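Uncharacterized protein (Bacteroides ovatus, PDB 4FXT) is of unknown function, a DUF3823-family protein with an N-terminal domain of the transthyretin clan followed by a second all-beta region of the E-set clan. Local coordinates at residues 28-33 with 45-50; 64-69 with 78-83. All blocks are in the same frame, centred on the assembly; numbering follows the deposited sequence.

Overall arrangement
Interaction 1 and interaction 2 are the two flanks of one four-stranded antiparallel sheet, in the order 43-46, 28-33, 60-68, 79-84, so each ties an outermost strand to an inner one. Each joins the strands of a beta hairpin, and the hairpins follow one another along the chain: 28-33 with 45-50 is complete before 64-69 with 78-83 begins. Their centres lie about 10 Å apart. The inner strands join them directly: Ala-31 O and Val-65 N, 3.0 Å apart, probably form a hydrogen bond, and Leu-32 packs on Leu-64. Both belong to the N-terminal DUF3823 domain, whose transthyretin clan points to a beta-sandwich fold.

Interaction 1. Residues 28-33 with 45-50; sequences SEFALF and VYIAQD
Ile-47 packs along Ser-28 and Glu-29 and reaches the ring of Phe-30. Its CB lies 3.6 Å from Ser-28 O, the same oxygen that accepts the hydrogen bond from Ile-47 N at 3.2 Å. CG1, placed beside the backbone N (chi1 -45°), stays close to that oxygen and comes near Glu-29 CA. At the tip, CD1 passes Glu-29 N and settles over the centre of one face of Phe-30, 3.8 Å from the ring centroid and 11° off its normal, a CH-pi contact. Val-45 continues this apolar side with CG2, which meets Leu-32 CD2 at 3.7 Å. Its backbone is held to Phe-30 by a bond from Phe-30 N to Val-45 O and a weak return bond from Val-45 N to Phe-30 O. Glu-29 and Tyr-46 run side by side, pointing the same way. Glu-29 OE2 reaches the ring edge, 3.4 Å from Tyr-46 CE1, with the carboxylate turned 76° to the ring. An alanine at Glu-29 would probably leave the CD1-CE1 edge of Tyr-46 without this neighbour and the ring freer to turn. Behind the hairpin, Val-45 touches Tyr-53 and Val-55, and Leu-32 touches Leu-57, all of strand 52-58. An edge hairpin with its apolar residues turned onto a second sheet is consistent with the beta sandwich of transthyretin-like domains.

Interaction 2. Residues 64-69 with 78-83; sequences LVRMGN and DTIYIT
Leu-64 and Ile-80 form an antiparallel hydrogen-bonded pair, with both backbone bonds made: Leu-64 N to Ile-80 O at 2.8 Å and Ile-80 N to Leu-64 O, also 2.8 Å. The same Leu-64 O takes a CA-H...O contact from Thr-79 CA. Apolar packing follows on both faces. Where Leu-64 and Ile-80 lie, Ile-82 CD1 comes within 3.8 Å of Leu-64 CB; on the face of Val-65 and Thr-79 these two side chains run alongside each other, Val-65 CG1 3.6 Å from Thr-79 CG2. The polar contact is a salt bridge, Arg-66 NH1 to Asp-78 OD2 at 3.1 Å; its hydrogen bond is weak, bent to 126° at the hydrogen, with guanidinium and carboxylate planes 37° apart. The Arg-66 chain, extended from CG to NE, carries the guanidinium across Ile-80, whose CD1 lies 3.4 Å from Arg-66 NH2. That nitrogen also bonds Pro-93 O, outside the hairpin. Leu-64 and Ile-80 also touch Ile-92. The two segments thus build an antiparallel beta hairpin whose outermost strand, 79-84, is held by a paired backbone bond and a cross-strand salt bridge, with the side of Leu-64 and Ile-80 packed on strand 88-93 of a second sheet.

Interaction 1. Residues 28-33 with 45-50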
ATOM      1  N   SER A  28       2.673   1.504   8.108  1.00 55.14           N
ATOM      2  CA  SER A  28       3.931   0.885   7.728  1.00 54.50           C
ATOM      3  C   SER A  28       5.093   1.846   7.824  1.00 59.49           C
ATOM      4  O   SER A  28       4.952   3.064   7.621  1.00 60.05           O
ATOM      5  CB  SER A  28       3.813   0.359   6.305  1.00 54.36           C
ATOM      6  OG  SER A  28       2.705  -0.524   6.274  1.00 51.42           O
ATOM      7  N   GLU A  29       6.259   1.264   8.155  1.00 55.83           N
ATOM      8  CA  GLU A  29       7.522   1.956   8.384  1.00 56.26           C
ATOM      9  C   GLU A  29       8.731   1.167   7.939  1.00 60.62           C
ATOM     10  O   GLU A  29       8.643  -0.027   7.630  1.00 59.04           O
ATOM     11  CB  GLU A  29       7.686   2.219   9.891  1.00 59.23           C
ATOM     12  CG  GLU A  29       6.629   3.084  10.544  1.00 70.49           C
ATOM     13  CD  GLU A  29       6.617   3.112  12.061  1.00 80.24           C
ATOM     14  OE1 GLU A  29       7.637   2.766  12.709  1.00 72.75           O
ATOM     15  OE2 GLU A  29       5.557   3.504  12.600  1.00 60.05           O
ATOM     16  N   PHE A  30       9.876   1.861   7.964  1.00 60.72           N
ATOM     17  CA  PHE A  30      11.241   1.364   7.848  1.00 63.08           C
ATOM     18  C   PHE A  30      12.018   1.949   9.031  1.00 71.29           C
ATOM     19  O   PHE A  30      11.609   2.969   9.589  1.00 70.95           O
ATOM     20  CB  PHE A  30      11.924   1.656   6.495  1.00 64.48           C
ATOM     21  CG  PHE A  30      11.255   1.157   5.244  1.00 64.13           C
ATOM     22  CD1 PHE A  30      10.965  -0.194   5.081  1.00 68.16           C
ATOM     23  CD2 PHE A  30      11.100   1.991   4.149  1.00 64.78           C
ATOM     24  CE1 PHE A  30      10.366  -0.661   3.898  1.00 67.63           C
ATOM     25  CE2 PHE A  30      10.542   1.519   2.953  1.00 66.81           C
ATOM     26  CZ  PHE A  30      10.156   0.204   2.841  1.00 64.71           C
ATOM     27  N   ALA A  31      13.093   1.301   9.451  1.00 69.74           N
ATOM     28  CA  ALA A  31      13.925   1.827  10.523  1.00 71.77           C
ATOM     29  C   ALA A  31      15.298   2.100   9.977  1.00 76.63           C
ATOM     30  O   ALA A  31      15.860   1.283   9.229  1.00 75.00           O
ATOM     31  CB  ALA A  31      13.979   0.876  11.706  1.00 73.98           C
ATOM     32  N   LEU A  32      15.821   3.274  10.326  1.00 74.91           N
ATOM     33  CA  LEU A  32      17.090   3.755   9.830  1.00 75.92           C
ATOM     34  C   LEU A  32      18.118   3.793  10.990  1.00 86.14           C
ATOM     35  O   LEU A  32      17.850   4.317  12.068  1.00 86.02           O
ATOM     36  CB  LEU A  32      16.810   5.131   9.215  1.00 73.96           C
ATOM     37  CG  LEU A  32      17.517   5.490   7.927  1.00 76.97           C
ATOM     38  CD1 LEU A  32      17.591   4.325   6.962  1.00 75.18           C
ATOM     39  CD2 LEU A  32      16.845   6.668   7.272  1.00 76.99           C
ATOM     40  N   PHE A  33      19.239   3.123  10.784  1.00 88.12           N
ATOM     41  CA  PHE A  33      20.295   3.015  11.773  1.00 93.98           C
ATOM     42  C   PHE A  33      21.610   3.529  11.281  1.00104.59           C
ATOM     43  O   PHE A  33      21.876   3.523  10.078  1.00103.64           O
ATOM     44  CB  PHE A  33      20.499   1.551  12.179  1.00 97.20           C
ATOM     45  CG  PHE A  33      19.374   0.884  12.916  1.00 98.25           C
ATOM     46  CD1 PHE A  33      18.320   0.303  12.225  1.00 99.38           C
ATOM     47  CD2 PHE A  33      19.408   0.759  14.296  1.00103.92           C
ATOM     48  CE1 PHE A  33      17.281  -0.344  12.910  1.00 99.79           C
ATOM     49  CE2 PHE A  33      18.386   0.090  14.979  1.00106.47           C
ATOM     50  CZ  PHE A  33      17.325  -0.454  14.281  1.00101.23           C
ATOM     51  N   VAL A  45      10.942   5.873   9.630  1.00 52.17           N
ATOM     52  CA  VAL A  45      10.758   6.305   8.241  1.00 50.11           C
ATOM     53  C   VAL A  45       9.324   5.911   7.834  1.00 54.35           C
ATOM     54  O   VAL A  45       9.053   4.815   7.311  1.00 54.40           O
ATOM     55  CB  VAL A  45      11.841   5.752   7.268  1.00 53.43           C
ATOM     56  CG1 VAL A  45      11.585   6.222   5.843  1.00 51.79           C
ATOM     57  CG2 VAL A  45      13.253   6.153   7.704  1.00 55.94           C
ATOM     58  N   TYR A  46       8.414   6.851   8.077  1.00 48.27           N
ATOM     59  CA  TYR A  46       6.992   6.692   7.916  1.00 44.81           C
ATOM     60  C   TYR A  46       6.592   6.744   6.425  1.00 50.26           C
ATOM     61  O   TYR A  46       6.857   7.711   5.690  1.00 50.50           O
ATOM     62  CB  TYR A  46       6.273   7.767   8.723  1.00 46.25           C
ATOM     63  CG  TYR A  46       6.666   7.768  10.190  1.00 49.76           C
ATOM     64  CD1 TYR A  46       6.204   6.778  11.060  1.00 51.03           C
ATOM     65  CD2 TYR A  46       7.453   8.794  10.725  1.00 52.34           C
ATOM     66  CE1 TYR A  46       6.512   6.805  12.423  1.00 54.29           C
ATOM     67  CE2 TYR A  46       7.785   8.817  12.087  1.00 54.74           C
ATOM     68  CZ  TYR A  46       7.302   7.824  12.932  1.00 62.45           C
ATOM     69  OH  TYR A  46       7.618   7.795  14.267  1.00 65.84           O
ATOM     70  N   ILE A  47       5.972   5.649   5.982  1.00 47.80           N
ATOM     71  CA  ILE A  47       5.560   5.418   4.597  1.00 45.54           C
ATOM     72  C   ILE A  47       4.127   5.880   4.424  1.00 52.31           C
ATOM     73  O   ILE A  47       3.236   5.445   5.182  1.00 52.95           O
ATOM     74  CB  ILE A  47       5.723   3.908   4.240  1.00 46.18           C
ATOM     75  CG1 ILE A  47       7.083   3.337   4.734  1.00 46.77           C
ATOM     76  CG2 ILE A  47       5.447   3.614   2.745  1.00 43.86           C
ATOM     77  CD1 ILE A  47       7.179   1.859   4.705  1.00 45.87           C
ATOM     78  N   ALA A  48       3.923   6.748   3.397  1.00 48.33           N
ATOM     79  CA  ALA A  48       2.653   7.304   2.958  1.00 47.56           C
ATOM     80  C   ALA A  48       1.812   6.215   2.282  1.00 50.02           C
ATOM     81  O   ALA A  48       2.347   5.145   1.944  1.00 49.41           O
ATOM     82  CB  ALA A  48       2.893   8.480   2.012  1.00 49.59           C
ATOM     83  N   GLN A  49       0.483   6.458   2.114  1.00 45.40           N
ATOM     84  CA  GLN A  49      -0.446   5.446   1.554  1.00 42.42           C
ATOM     85  C   GLN A  49      -0.100   5.051   0.077  1.00 47.60           C
ATOM     86  O   GLN A  49      -0.545   3.991  -0.380  1.00 49.25           O
ATOM     87  CB  GLN A  49      -1.889   5.928   1.607  1.00 41.80           C
ATOM     88  CG  GLN A  49      -2.122   7.206   0.840  1.00 50.25           C
ATOM     89  CD  GLN A  49      -3.261   7.021  -0.118  1.00 79.20           C
ATOM     90  OE1 GLN A  49      -4.307   6.354   0.179  1.00 57.94           O
ATOM     91  NE2 GLN A  49      -3.075   7.648  -1.288  1.00 83.42           N
ATOM     92  N   ASP A  50       0.684   5.879  -0.651  1.00 41.94           N
ATOM     93  CA  ASP A  50       1.040   5.567  -2.028  1.00 40.67           C
ATOM     94  C   ASP A  50       2.363   4.836  -2.113  1.00 47.95           C
ATOM     95  O   ASP A  50       2.940   4.759  -3.219  1.00 49.66           O
ATOM     96  CB  ASP A  50       1.108   6.841  -2.886  1.00 42.63           C
ATOM     97  CG  ASP A  50       2.061   7.938  -2.456  1.00 49.20           C
ATOM     98  OD1 ASP A  50       2.788   7.745  -1.442  1.00 47.79           O
ATOM     99  OD2 ASP A  50       2.039   9.019  -3.090  1.00 56.70           O
TER

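Interaction 2. Residues 64-69 with 78-83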
ATOM      1  N   LEU A  64      19.220   0.526   6.525  1.00 71.04           N
ATOM      2  CA  LEU A  64      17.754   0.471   6.572  1.00 66.85           C
ATOM      3  C   LEU A  64      17.280  -0.959   6.670  1.00 74.32           C
ATOM      4  O   LEU A  64      17.772  -1.827   5.940  1.00 76.10           O
ATOM      5  CB  LEU A  64      17.116   1.155   5.330  1.00 64.02           C
ATOM      6  CG  LEU A  64      15.576   1.254   5.260  1.00 62.09           C
ATOM      7  CD1 LEU A  64      15.154   2.412   4.517  1.00 58.32           C
ATOM      8  CD2 LEU A  64      14.961   0.006   4.670  1.00 66.19           C
ATOM      9  N   VAL A  65      16.273  -1.194   7.537  1.00 70.94           N
ATOM     10  CA  VAL A  65      15.672  -2.514   7.723  1.00 69.98           C
ATOM     11  C   VAL A  65      14.177  -2.429   7.637  1.00 70.04           C
ATOM     12  O   VAL A  65      13.576  -1.423   8.022  1.00 69.28           O
ATOM     13  CB  VAL A  65      16.068  -3.211   9.048  1.00 76.99           C
ATOM     14  CG1 VAL A  65      17.502  -3.708   9.011  1.00 79.96           C
ATOM     15  CG2 VAL A  65      15.803  -2.327  10.273  1.00 77.61           C
ATOM     16  N   ARG A  66      13.578  -3.505   7.134  1.00 65.95           N
ATOM     17  CA  ARG A  66      12.128  -3.654   7.023  1.00 63.75           C
ATOM     18  C   ARG A  66      11.639  -4.241   8.324  1.00 68.30           C
ATOM     19  O   ARG A  66      12.221  -5.201   8.831  1.00 70.47           O
ATOM     20  CB  ARG A  66      11.743  -4.522   5.802  1.00 64.01           C
ATOM     21  CG  ARG A  66      12.299  -4.069   4.455  1.00 70.76           C
ATOM     22  CD  ARG A  66      12.150  -5.189   3.453  1.00 71.36           C
ATOM     23  NE  ARG A  66      12.951  -5.020   2.233  1.00 70.24           N
ATOM     24  CZ  ARG A  66      14.238  -5.369   2.106  1.00 80.25           C
ATOM     25  NH1 ARG A  66      14.936  -5.780   3.163  1.00 46.86           N
ATOM     26  NH2 ARG A  66      14.862  -5.209   0.945  1.00 79.32           N
HETATM   27  N   MSE A  67      10.604  -3.654   8.895  1.00 63.60           N
HETATM   28  CA  MSE A  67      10.023  -4.104  10.168  1.00 62.84           C
HETATM   29  C   MSE A  67       8.567  -3.585  10.295  1.00 63.35           C
HETATM   30  O   MSE A  67       7.967  -3.094   9.309  1.00 61.71           O
HETATM   31  CB  MSE A  67      10.895  -3.651  11.374  1.00 66.95           C
HETATM   32  CG  MSE A  67      11.455  -2.228  11.236  1.00 74.23           C
HETATM   33 SE   MSE A  67      10.161  -0.755  11.022  0.75 80.33          SE
HETATM   34  CE  MSE A  67       9.416  -0.751  12.910  1.00 78.45           C
ATOM     35  N   GLY A  68       8.043  -3.701  11.513  1.00 58.39           N
ATOM     36  CA  GLY A  68       6.710  -3.254  11.863  1.00 57.13           C
ATOM     37  C   GLY A  68       5.635  -4.193  11.370  1.00 60.93           C
ATOM     38  O   GLY A  68       5.847  -5.405  11.337  1.00 60.86           O
ATOM     39  N   ASN A  69       4.463  -3.640  10.985  1.00 55.25           N
ATOM     40  CA  ASN A  69       3.311  -4.431  10.583  1.00 51.46           C
ATOM     41  C   ASN A  69       3.065  -4.361   9.085  1.00 51.39           C
ATOM     42  O   ASN A  69       2.037  -4.884   8.623  1.00 50.39           O
ATOM     43  CB  ASN A  69       2.088  -3.941  11.327  1.00 48.41           C
ATOM     44  CG  ASN A  69       2.200  -4.092  12.818  1.00 76.57           C
ATOM     45  OD1 ASN A  69       2.426  -5.179  13.373  1.00 72.93           O
ATOM     46  ND2 ASN A  69       1.966  -3.002  13.495  1.00 73.43           N
ATOM     47  N   ASP A  78      18.486  -8.922   6.694  1.00 90.49           N
ATOM     48  CA  ASP A  78      18.637  -8.165   5.450  1.00 89.52           C
ATOM     49  C   ASP A  78      18.552  -6.641   5.731  1.00 90.10           C
ATOM     50  O   ASP A  78      17.511  -6.127   6.160  1.00 87.61           O
ATOM     51  CB  ASP A  78      17.573  -8.602   4.412  1.00 89.54           C
ATOM     52  CG  ASP A  78      17.687  -7.987   3.018  1.00107.71           C
ATOM     53  OD1 ASP A  78      18.764  -7.433   2.693  1.00111.63           O
ATOM     54  OD2 ASP A  78      16.722  -8.121   2.227  1.00114.48           O
ATOM     55  N   THR A  79      19.683  -5.947   5.482  1.00 86.38           N
ATOM     56  CA  THR A  79      19.866  -4.501   5.635  1.00 84.82           C
ATOM     57  C   THR A  79      20.165  -3.873   4.277  1.00 84.35           C
ATOM     58  O   THR A  79      20.724  -4.541   3.402  1.00 84.79           O
ATOM     59  CB  THR A  79      20.991  -4.164   6.643  1.00 97.05           C
ATOM     60  OG1 THR A  79      22.251  -4.564   6.116  1.00105.62           O
ATOM     61  CG2 THR A  79      20.788  -4.784   8.004  1.00 97.26           C
ATOM     62  N   ILE A  80      19.821  -2.585   4.115  1.00 76.34           N
ATOM     63  CA  ILE A  80      20.071  -1.834   2.891  1.00 74.77           C
ATOM     64  C   ILE A  80      20.947  -0.666   3.267  1.00 83.67           C
ATOM     65  O   ILE A  80      20.545   0.171   4.076  1.00 83.77           O
ATOM     66  CB  ILE A  80      18.765  -1.410   2.154  1.00 73.19           C
ATOM     67  CG1 ILE A  80      18.047  -2.645   1.589  1.00 69.80           C
ATOM     68  CG2 ILE A  80      19.070  -0.431   1.014  1.00 74.51           C
ATOM     69  CD1 ILE A  80      16.736  -2.400   0.943  1.00 68.04           C
ATOM     70  N   TYR A  81      22.154  -0.619   2.692  1.00 84.70           N
ATOM     71  CA  TYR A  81      23.113   0.437   2.979  1.00 87.91           C
ATOM     72  C   TYR A  81      22.832   1.614   2.057  1.00 89.55           C
ATOM     73  O   TYR A  81      22.744   1.459   0.833  1.00 90.14           O
ATOM     74  CB  TYR A  81      24.541  -0.089   2.837  1.00 95.26           C
ATOM     75  CG  TYR A  81      24.850  -1.246   3.775  1.00102.05           C
ATOM     76  CD1 TYR A  81      24.599  -2.565   3.398  1.00103.61           C
ATOM     77  CD2 TYR A  81      25.402  -1.022   5.035  1.00105.95           C
ATOM     78  CE1 TYR A  81      24.870  -3.629   4.259  1.00106.13           C
ATOM     79  CE2 TYR A  81      25.681  -2.080   5.903  1.00108.60           C
ATOM     80  CZ  TYR A  81      25.410  -3.380   5.513  1.00118.61           C
ATOM     81  OH  TYR A  81      25.695  -4.417   6.376  1.00125.56           O
ATOM     82  N   ILE A  82      22.597   2.780   2.675  1.00 82.57           N
ATOM     83  CA  ILE A  82      22.265   4.032   2.007  1.00 80.45           C
ATOM     84  C   ILE A  82      23.275   5.076   2.393  1.00 85.37           C
ATOM     85  O   ILE A  82      23.392   5.397   3.578  1.00 85.14           O
ATOM     86  CB  ILE A  82      20.812   4.491   2.371  1.00 80.37           C
ATOM     87  CG1 ILE A  82      19.756   3.356   2.162  1.00 78.07           C
ATOM     88  CG2 ILE A  82      20.427   5.797   1.651  1.00 79.57           C
ATOM     89  CD1 ILE A  82      18.345   3.641   2.706  1.00 77.69           C
ATOM     90  N   THR A  83      23.981   5.635   1.408  1.00 83.86           N
ATOM     91  CA  THR A  83      24.926   6.707   1.684  1.00 87.21           C
ATOM     92  C   THR A  83      24.229   8.017   1.270  1.00 92.52           C
ATOM     93  O   THR A  83      23.866   8.200   0.102  1.00 92.02           O
ATOM     94  CB  THR A  83      26.268   6.442   0.998  1.00 97.99           C
ATOM     95  OG1 THR A  83      26.796   5.227   1.538  1.00102.28           O
ATOM     96  CG2 THR A  83      27.280   7.539   1.247  1.00 98.92           C
TER